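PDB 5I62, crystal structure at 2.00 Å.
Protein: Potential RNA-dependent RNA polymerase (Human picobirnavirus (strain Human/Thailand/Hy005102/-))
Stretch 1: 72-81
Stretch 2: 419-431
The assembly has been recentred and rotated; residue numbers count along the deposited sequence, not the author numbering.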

ATOM      1  N   LEU A  72     -13.522   2.465  12.845  1.00 20.69           N
ATOM      2  CA  LEU A  72     -12.066   2.571  12.878  1.00 20.02           C
ATOM      3  C   LEU A  72     -11.546   2.755  14.302  1.00 20.68           C
ATOM      4  O   LEU A  72     -10.398   2.396  14.597  1.00 22.61           O
ATOM      5  CB  LEU A  72     -11.594   3.705  11.969  1.00 21.56           C
ATOM      6  CG  LEU A  72     -11.791   3.387  10.478  1.00 23.84           C
ATOM      7  CD1 LEU A  72     -11.390   4.530   9.578  1.00 26.38           C
ATOM      8  CD2 LEU A  72     -10.978   2.143  10.126  1.00 31.57           C
ATOM      9  N   ARG A  73     -12.369   3.325  15.186  1.00 21.61           N
ATOM     10  CA  ARG A  73     -12.002   3.427  16.592  1.00 23.50           C
ATOM     11  C   ARG A  73     -11.665   2.062  17.187  1.00 22.84           C
ATOM     12  O   ARG A  73     -10.774   1.957  18.038  1.00 22.11           O
ATOM     13  CB  ARG A  73     -13.134   4.078  17.379  1.00 23.14           C
ATOM     14  CG  ARG A  73     -12.820   4.208  18.849  1.00 32.41           C
ATOM     15  CD  ARG A  73     -13.839   5.049  19.578  1.00 37.17           C
ATOM     16  NE  ARG A  73     -13.236   5.629  20.774  1.00 38.49           N
ATOM     17  CZ  ARG A  73     -13.917   6.029  21.842  1.00 41.63           C
ATOM     18  NH1 ARG A  73     -15.237   5.892  21.874  1.00 43.90           N
ATOM     19  NH2 ARG A  73     -13.279   6.548  22.884  1.00 34.36           N
ATOM     20  N   LYS A  74     -12.353   1.005  16.741  1.00 23.96           N
ATOM     21  CA  LYS A  74     -12.101  -0.329  17.266  1.00 21.09           C
ATOM     22  C   LYS A  74     -10.724  -0.860  16.883  1.00 21.73           C
ATOM     23  O   LYS A  74     -10.271  -1.828  17.495  1.00 22.08           O
ATOM     24  CB  LYS A  74     -13.167  -1.302  16.783  1.00 22.69           C
ATOM     25  CG  LYS A  74     -14.588  -0.892  17.106  1.00 29.00           C
ATOM     26  CD  LYS A  74     -15.554  -1.900  16.503  1.00 27.83           C
ATOM     27  CE  LYS A  74     -16.976  -1.618  16.922  1.00 36.65           C
ATOM     28  NZ  LYS A  74     -17.915  -2.370  16.041  1.00 37.67           N
ATOM     29  N   LYS A  75     -10.057  -0.274  15.878  1.00 20.59           N
ATOM     30  CA  LYS A  75      -8.725  -0.717  15.475  1.00 19.99           C
ATOM     31  C   LYS A  75      -7.614   0.067  16.165  1.00 20.61           C
ATOM     32  O   LYS A  75      -6.450  -0.347  16.098  1.00 20.77           O
ATOM     33  CB  LYS A  75      -8.540  -0.606  13.954  1.00 19.76           C
ATOM     34  CG  LYS A  75      -9.554  -1.393  13.089  1.00 27.47           C
ATOM     35  CD  LYS A  75      -9.453  -2.903  13.255  1.00 32.91           C
ATOM     36  CE  LYS A  75     -10.378  -3.621  12.251  1.00 42.99           C
ATOM     37  NZ  LYS A  75     -10.281  -5.118  12.302  1.00 50.86           N
ATOM     38  N   VAL A  76      -7.949   1.192  16.800  1.00 21.25           N
ATOM     39  CA  VAL A  76      -6.953   2.034  17.443  1.00 21.33           C
ATOM     40  C   VAL A  76      -6.178   1.222  18.470  1.00 18.95           C
ATOM     41  O   VAL A  76      -6.759   0.455  19.250  1.00 17.96           O
ATOM     42  CB  VAL A  76      -7.639   3.258  18.063  1.00 22.25           C
ATOM     43  CG1 VAL A  76      -6.674   4.032  18.926  1.00 25.87           C
ATOM     44  CG2 VAL A  76      -8.200   4.157  16.951  1.00 21.35           C
ATOM     45  N   GLY A  77      -4.858   1.352  18.443  1.00 17.40           N
ATOM     46  CA  GLY A  77      -4.006   0.654  19.376  1.00 19.35           C
ATOM     47  C   GLY A  77      -2.554   0.635  18.936  1.00 17.87           C
ATOM     48  O   GLY A  77      -2.132   1.382  18.048  1.00 20.66           O
ATOM     49  N   PRO A  78      -1.764  -0.242  19.556  1.00 18.34           N
ATOM     50  CA  PRO A  78      -0.329  -0.300  19.240  1.00 17.80           C
ATOM     51  C   PRO A  78      -0.083  -0.655  17.780  1.00 19.73           C
ATOM     52  O   PRO A  78      -0.924  -1.262  17.112  1.00 17.59           O
ATOM     53  CB  PRO A  78       0.198  -1.401  20.173  1.00 19.16           C
ATOM     54  CG  PRO A  78      -0.821  -1.480  21.306  1.00 19.31           C
ATOM     55  CD  PRO A  78      -2.147  -1.162  20.647  1.00 16.90           C
ATOM     56  N   MET A  79       1.092  -0.255  17.289  1.00 17.80           N
ATOM     57  CA  MET A  79       1.574  -0.632  15.966  1.00 20.21           C
ATOM     58  C   MET A  79       2.974  -1.230  15.964  1.00 21.25           C
ATOM     59  O   MET A  79       3.430  -1.694  14.913  1.00 18.80           O
ATOM     60  CB  MET A  79       1.593   0.579  15.026  1.00 26.22           C
ATOM     61  CG  MET A  79       0.318   1.353  14.991  1.00 30.30           C
ATOM     62  SD  MET A  79       0.613   3.007  14.337  1.00 50.75           S
ATOM     63  CE  MET A  79       0.953   2.608  12.627  1.00 38.77           C
ATOM     64  N   SER A  80       3.672  -1.228  17.088  1.00 19.43           N
ATOM     65  CA  SER A  80       5.082  -1.574  17.096  1.00 17.55           C
ATOM     66  C   SER A  80       5.350  -3.028  17.440  1.00 19.35           C
ATOM     67  O   SER A  80       6.491  -3.481  17.298  1.00 17.89           O
ATOM     68  CB  SER A  80       5.810  -0.677  18.087  1.00 18.55           C
ATOM     69  OG  SER A  80       5.293  -0.900  19.388  1.00 19.72           O
ATOM     70  N   VAL A  81       4.354  -3.755  17.933  1.00 16.10           N
ATOM     71  CA  VAL A  81       4.616  -5.090  18.463  1.00 16.66           C
ATOM     72  C   VAL A  81       4.811  -6.042  17.293  1.00 18.80           C
ATOM     73  O   VAL A  81       3.862  -6.375  16.574  1.00 18.55           O
ATOM     74  CB  VAL A  81       3.507  -5.569  19.409  1.00 19.31           C
ATOM     75  CG1 VAL A  81       3.801  -6.987  19.888  1.00 18.85           C
ATOM     76  CG2 VAL A  81       3.380  -4.618  20.595  1.00 16.64           C
TER
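Stretch 2 (419-431) TMRALGRLAMQER

How does stretch 2 run along stretch 1? It is helical from Thr419 to Ala427, then Met428 leaves helical angles and the chain extends. The two stretches advance in the same direction: Leu72 lies nearest Arg421, Val76 nearest Gly424, Pro78 nearest Met428, and Ser80 nearest Glu430, with CA atoms 4.1 Å apart at that last pair.

What packs against the helix? At the end of the type I turn from Arg73 to Val76, Val76 points at the helix, its CG1 3.7 Å from Gly424 CA and its CG2 3.4 Å from Met420 O. A CB on Gly424 would clash with Val76 CG1, so the bare backbone permits this close approach. Met420 CE reaches Arg73 NE at 3.2 Å, and Leu72 CD1 lies 4.2 Å from Arg421 CD.

Where do the methionines fit? Met428 CG sits 3.6 Å from Gly77 O, and its CE is 4.4 Å from Pro78 CG. Met79, the most covered residue, places SD 3.5 Å from Met428 O and CE over one face of the Arg425 guanidinium.

What polar links join them? No direct hydrogen bond does; waters bridge instead. One joins Leu72 O to Arg421 NH1, another Met79 N to Gln429 O, and a third Ser80 O to Glu430 O.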

ATOM      1  N   THR A 419     -10.932  10.856  12.262  1.00 18.10           N
ATOM      2  CA  THR A 419     -10.155  11.490  13.325  1.00 18.98           C
ATOM      3  C   THR A 419      -9.742  10.476  14.383  1.00 19.65           C
ATOM      4  O   THR A 419      -8.685  10.622  15.012  1.00 20.73           O
ATOM      5  CB  THR A 419     -10.939  12.630  13.978  1.00 22.44           C
ATOM      6  OG1 THR A 419     -12.191  12.136  14.495  1.00 23.41           O
ATOM      7  CG2 THR A 419     -11.195  13.745  12.971  1.00 22.15           C
ATOM      8  N   MET A 420     -10.567   9.450  14.612  1.00 20.51           N
ATOM      9  CA  MET A 420     -10.201   8.437  15.601  1.00 19.59           C
ATOM     10  C   MET A 420      -8.970   7.664  15.149  1.00 18.94           C
ATOM     11  O   MET A 420      -8.037   7.438  15.933  1.00 18.93           O
ATOM     12  CB  MET A 420     -11.367   7.483  15.883  1.00 19.15           C
ATOM     13  CG  MET A 420     -12.568   8.133  16.594  1.00 24.57           C
ATOM     14  SD  MET A 420     -12.167   8.843  18.217  1.00 27.36           S
ATOM     15  CE  MET A 420     -11.369   7.486  19.008  1.00 29.70           C
ATOM     16  N   ARG A 421      -8.946   7.257  13.884  1.00 17.42           N
ATOM     17  CA  ARG A 421      -7.750   6.615  13.347  1.00 19.30           C
ATOM     18  C   ARG A 421      -6.545   7.542  13.432  1.00 19.14           C
ATOM     19  O   ARG A 421      -5.438   7.105  13.787  1.00 18.51           O
ATOM     20  CB  ARG A 421      -7.979   6.172  11.908  1.00 18.02           C
ATOM     21  CG  ARG A 421      -6.799   5.401  11.306  1.00 21.32           C
ATOM     22  CD  ARG A 421      -7.244   4.733  10.023  1.00 24.89           C
ATOM     23  NE  ARG A 421      -6.256   3.853   9.405  1.00 27.90           N
ATOM     24  CZ  ARG A 421      -6.026   2.592   9.766  1.00 32.27           C
ATOM     25  NH1 ARG A 421      -6.679   2.043  10.793  1.00 26.39           N
ATOM     26  NH2 ARG A 421      -5.126   1.877   9.103  1.00 31.55           N
ATOM     27  N   ALA A 422      -6.742   8.827  13.116  1.00 18.47           N
ATOM     28  CA  ALA A 422      -5.653   9.794  13.217  1.00 19.01           C
ATOM     29  C   ALA A 422      -5.102   9.850  14.637  1.00 18.29           C
ATOM     30  O   ALA A 422      -3.883   9.822  14.842  1.00 18.38           O
ATOM     31  CB  ALA A 422      -6.124  11.176  12.762  1.00 18.92           C
ATOM     32  N   LEU A 423      -5.990   9.929  15.634  1.00 19.51           N
ATOM     33  CA  LEU A 423      -5.545  10.021  17.026  1.00 20.11           C
ATOM     34  C   LEU A 423      -4.712   8.812  17.428  1.00 21.12           C
ATOM     35  O   LEU A 423      -3.696   8.952  18.117  1.00 19.25           O
ATOM     36  CB  LEU A 423      -6.738  10.158  17.958  1.00 21.27           C
ATOM     37  CG  LEU A 423      -7.384  11.528  18.029  1.00 21.86           C
ATOM     38  CD1 LEU A 423      -8.593  11.460  18.946  1.00 25.19           C
ATOM     39  CD2 LEU A 423      -6.350  12.527  18.568  1.00 25.17           C
ATOM     40  N   GLY A 424      -5.147   7.611  17.039  1.00 18.14           N
ATOM     41  CA  GLY A 424      -4.365   6.423  17.346  1.00 22.81           C
ATOM     42  C   GLY A 424      -2.961   6.497  16.771  1.00 20.73           C
ATOM     43  O   GLY A 424      -1.985   6.119  17.423  1.00 21.17           O
ATOM     44  N   ARG A 425      -2.839   7.004  15.538  1.00 19.57           N
ATOM     45  CA  ARG A 425      -1.529   7.109  14.905  1.00 20.08           C
ATOM     46  C   ARG A 425      -0.688   8.216  15.526  1.00 19.80           C
ATOM     47  O   ARG A 425       0.539   8.105  15.582  1.00 21.36           O
ATOM     48  CB  ARG A 425      -1.688   7.340  13.412  1.00 20.67           C
ATOM     49  CG  ARG A 425      -2.368   6.182  12.748  1.00 29.40           C
ATOM     50  CD  ARG A 425      -2.117   6.131  11.272  1.00 31.90           C
ATOM     51  NE  ARG A 425      -2.511   4.816  10.790  1.00 36.75           N
ATOM     52  CZ  ARG A 425      -1.965   4.211   9.745  1.00 42.03           C
ATOM     53  NH1 ARG A 425      -0.995   4.816   9.064  1.00 42.89           N
ATOM     54  NH2 ARG A 425      -2.386   3.008   9.384  1.00 41.34           N
ATOM     55  N   LEU A 426      -1.322   9.308  15.957  1.00 18.48           N
ATOM     56  CA  LEU A 426      -0.578  10.349  16.659  1.00 18.94           C
ATOM     57  C   LEU A 426      -0.021   9.822  17.978  1.00 20.82           C
ATOM     58  O   LEU A 426       1.069  10.223  18.412  1.00 20.34           O
ATOM     59  CB  LEU A 426      -1.478  11.557  16.895  1.00 17.54           C
ATOM     60  CG  LEU A 426      -1.864  12.345  15.646  1.00 18.71           C
ATOM     61  CD1 LEU A 426      -2.888  13.417  15.990  1.00 21.01           C
ATOM     62  CD2 LEU A 426      -0.635  12.954  14.991  1.00 19.22           C
ATOM     63  N   ALA A 427      -0.751   8.918  18.627  1.00 18.58           N
ATOM     64  CA  ALA A 427      -0.373   8.464  19.959  1.00 19.13           C
ATOM     65  C   ALA A 427       0.591   7.281  19.935  1.00 22.02           C
ATOM     66  O   ALA A 427       1.365   7.094  20.881  1.00 21.61           O
ATOM     67  CB  ALA A 427      -1.628   8.101  20.753  1.00 20.36           C
ATOM     68  N   MET A 428       0.584   6.498  18.863  1.00 21.50           N
ATOM     69  CA  MET A 428       1.295   5.228  18.788  1.00 22.78           C
ATOM     70  C   MET A 428       2.136   5.189  17.528  1.00 27.58           C
ATOM     71  O   MET A 428       1.660   5.560  16.456  1.00 31.05           O
ATOM     72  CB  MET A 428       0.323   4.057  18.757  1.00 23.54           C
ATOM     73  CG  MET A 428      -0.514   3.924  19.990  1.00 24.87           C
ATOM     74  SD  MET A 428       0.516   3.140  21.217  1.00 29.00           S
ATOM     75  CE  MET A 428      -0.711   2.753  22.471  1.00 25.42           C
ATOM     76  N   GLN A 429       3.365   4.704  17.634  1.00 27.27           N
ATOM     77  CA  GLN A 429       4.205   4.628  16.454  1.00 30.31           C
ATOM     78  C   GLN A 429       4.689   3.208  16.222  1.00 28.34           C
ATOM     79  O   GLN A 429       4.692   2.363  17.122  1.00 23.33           O
ATOM     80  CB  GLN A 429       5.392   5.586  16.548  1.00 32.77           C
ATOM     81  CG  GLN A 429       6.290   5.341  17.726  1.00 31.29           C
ATOM     82  CD  GLN A 429       7.205   6.521  17.970  1.00 44.39           C
ATOM     83  OE1 GLN A 429       7.206   7.484  17.191  1.00 43.12           O
ATOM     84  NE2 GLN A 429       8.001   6.457  19.043  1.00 41.36           N
ATOM     85  N   GLU A 430       5.102   2.970  14.980  1.00 26.38           N
ATOM     86  CA  GLU A 430       5.514   1.644  14.545  1.00 27.79           C
ATOM     87  C   GLU A 430       6.947   1.326  14.948  1.00 31.61           C
ATOM     88  O   GLU A 430       7.280   0.170  15.216  1.00 28.42           O
ATOM     89  CB  GLU A 430       5.385   1.556  13.032  1.00 32.15           C
ATOM     90  CG  GLU A 430       5.662   0.195  12.479  1.00 34.21           C
ATOM     91  CD  GLU A 430       5.360   0.136  11.002  1.00 38.26           C
ATOM     92  OE1 GLU A 430       4.843   1.142  10.454  1.00 38.21           O
ATOM     93  OE2 GLU A 430       5.649  -0.910  10.396  1.00 32.74           O
ATOM     94  N   ARG A 431       7.806   2.328  14.966  1.00 33.35           N
ATOM     95  CA  ARG A 431       9.213   2.104  15.242  1.00 40.11           C
ATOM     96  C   ARG A 431       9.736   3.190  16.158  1.00 39.11           C
ATOM     97  O   ARG A 431       9.331   4.351  16.078  1.00 46.63           O
ATOM     98  CB  ARG A 431      10.036   2.060  13.960  1.00 41.53           C
ATOM     99  CG  ARG A 431      10.136   0.667  13.404  1.00 50.38           C
ATOM    100  CD  ARG A 431      10.682   0.666  11.997  1.00 53.69           C
ATOM    101  NE  ARG A 431       9.726   0.031  11.101  1.00 59.47           N
ATOM    102  CZ  ARG A 431       9.530  -1.282  11.022  1.00 60.34           C
ATOM    103  NH1 ARG A 431      10.242  -2.114  11.785  1.00 56.74           N
ATOM    104  NH2 ARG A 431       8.620  -1.761  10.177  1.00 56.54           N
TER
HETATM  105  O   HOH W   1      -7.930   2.992  13.202  1.00 23.05           O
HETATM  106  O   HOH W   2       2.845   1.457  18.906  1.00 18.06           O
HETATM  107  O   HOH W   3       8.761  -2.400  16.335  1.00 30.42           O